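Local coordinates for uncharacterized protein (Pseudomonas aeruginosa, PDB 6P8P) that is a HORMA domain protein of a type III CBASS system and probably helps regulate its cGAS-like enzyme in defence against bacteriophage, at residues S58-V62 with M102-C106. The protein carries 2 engineered substitutions. Numbering follows the deposited sequence.
Sequences SAPIV and MSLPC. Engineered in segment 102-106: Met-102 (natural residue Val).
Residues 59-62 and 102-105 run antiparallel, 173° apart end to end; 59-60 is loop and the strand begins at Ile-61. Val-62 and Ser-103 form a hydrogen-bonded antiparallel pair, CA to CA 5.1 Å. Both backbones are extended here, and the backbone N and O of each are satisfied by the other. Val-62 N donates to Ser-103 O at 3.0 Å, and Ser-103 N donates to Val-62 O at 2.8 Å. Both acceptors also take a CA-H...O contact: Ile-61 CA lies 3.5 Å from Ser-103 O, and Met-102 CA lies 3.2 Å from Val-62 O. Toward Pro-60 and Pro-105 no further hydrogen bond forms across the pair, since neither ring nitrogen carries a hydrogen. Pro-105 packs instead, its CB 3.8 Å from Ala-59 CB and its CD 3.7 Å from Ile-61 CG1. Pro-60 O and Ser-103 OG each accept a hydrogen bond from Arg-128. On the face toward helix 17-29, Ile-61 (chi1 m, chi2 t) places CG2 3.5 Å from CE of the engineered Met-102 (m, t, p) and 3.9 Å from Leu-104 CD2. Val-62 and Ser-103 point to the other face, against Ile-134. Backbone hydrogen bonds link Ile-61 to Ile-72, and Leu-104 to Ile-126 and Arg-128. The pair thus joins two inner strands of the mixed central sheet of the HORMA domain.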
loop_
_atom_site.group_PDB
_atom_site.type_symbol
_atom_site.label_atom_id
_atom_site.label_comp_id
_atom_site.label_asym_id
_atom_site.label_seq_id
_atom_site.Cartn_x
_atom_site.Cartn_y
_atom_site.Cartn_z
ATOM N N SER A 58 12.800 -7.277 11.789
ATOM C CA SER A 58 13.833 -8.297 11.913
ATOM C C SER A 58 14.440 -8.710 10.583
ATOM O O SER A 58 15.303 -9.589 10.562
ATOM C CB SER A 58 13.286 -9.537 12.630
ATOM O OG SER A 58 12.858 -9.184 13.931
ATOM N N ALA A 59 14.018 -8.106 9.479
ATOM C CA ALA A 59 14.503 -8.392 8.160
ATOM C C ALA A 59 14.670 -7.008 7.537
ATOM O O ALA A 59 13.705 -6.246 7.494
ATOM C CB ALA A 59 13.554 -9.243 7.331
ATOM N N PRO A 60 15.844 -6.667 7.017
ATOM C CA PRO A 60 16.064 -5.275 6.581
ATOM C C PRO A 60 15.505 -4.968 5.195
ATOM O O PRO A 60 15.380 -5.830 4.333
ATOM C CB PRO A 60 17.594 -5.138 6.603
ATOM C CG PRO A 60 18.086 -6.557 6.316
ATOM C CD PRO A 60 17.085 -7.477 6.984
ATOM N N ILE A 61 15.141 -3.702 5.010
ATOM C CA ILE A 61 15.089 -3.106 3.682
ATOM C C ILE A 61 16.518 -2.996 3.168
ATOM O O ILE A 61 17.400 -2.492 3.873
ATOM C CB ILE A 61 14.413 -1.727 3.743
ATOM C CG1 ILE A 61 12.963 -1.874 4.153
ATOM C CG2 ILE A 61 14.581 -1.042 2.394
ATOM C CD1 ILE A 61 12.332 -0.587 4.678
ATOM N N VAL A 62 16.789 -3.551 1.991
ATOM C CA VAL A 62 18.163 -3.587 1.484
ATOM C C VAL A 62 18.281 -2.822 0.188
ATOM O O VAL A 62 17.650 -3.184 -0.807
ATOM C CB VAL A 62 18.671 -5.017 1.282
ATOM C CG1 VAL A 62 20.122 -4.977 0.813
ATOM C CG2 VAL A 62 18.534 -5.816 2.566
ATOM N N MET A 102 16.408 -2.275 -4.722
ATOM C CA MET A 102 15.930 -2.285 -3.352
ATOM C C MET A 102 15.095 -3.531 -3.121
ATOM O O MET A 102 14.264 -3.895 -3.959
ATOM C CB MET A 102 15.093 -1.046 -3.021
ATOM C CG MET A 102 15.876 0.205 -2.839
ATOM S SD MET A 102 14.841 1.501 -2.204
ATOM C CE MET A 102 14.361 0.824 -0.604
ATOM N N SER A 103 15.313 -4.176 -1.978
ATOM C CA SER A 103 14.606 -5.401 -1.621
ATOM C C SER A 103 13.852 -5.158 -0.328
ATOM O O SER A 103 14.463 -4.944 0.720
ATOM C CB SER A 103 15.556 -6.589 -1.472
ATOM O OG SER A 103 14.798 -7.709 -1.050
ATOM N N LEU A 104 12.540 -5.176 -0.416
ATOM C CA LEU A 104 11.672 -4.939 0.722
ATOM C C LEU A 104 11.251 -6.250 1.361
ATOM O O LEU A 104 10.755 -7.154 0.656
ATOM C CB LEU A 104 10.425 -4.181 0.272
ATOM C CG LEU A 104 10.592 -2.911 -0.564
ATOM C CD1 LEU A 104 9.243 -2.262 -0.807
ATOM C CD2 LEU A 104 11.516 -1.919 0.125
ATOM N N PRO A 105 11.359 -6.358 2.685
ATOM C CA PRO A 105 10.870 -7.553 3.373
ATOM C C PRO A 105 9.352 -7.573 3.389
ATOM O O PRO A 105 8.692 -6.546 3.568
ATOM C CB PRO A 105 11.471 -7.431 4.791
ATOM C CG PRO A 105 11.499 -5.914 5.005
ATOM C CD PRO A 105 11.835 -5.331 3.624
ATOM N N CYS A 106 8.812 -8.775 3.244
ATOM C CA CYS A 106 7.385 -8.942 3.152
ATOM C C CYS A 106 6.940 -10.299 3.664
ATOM O O CYS A 106 7.551 -11.306 3.311
ATOM C CB CYS A 106 6.968 -8.772 1.688
ATOM S SG CYS A 106 5.189 -9.010 1.340
#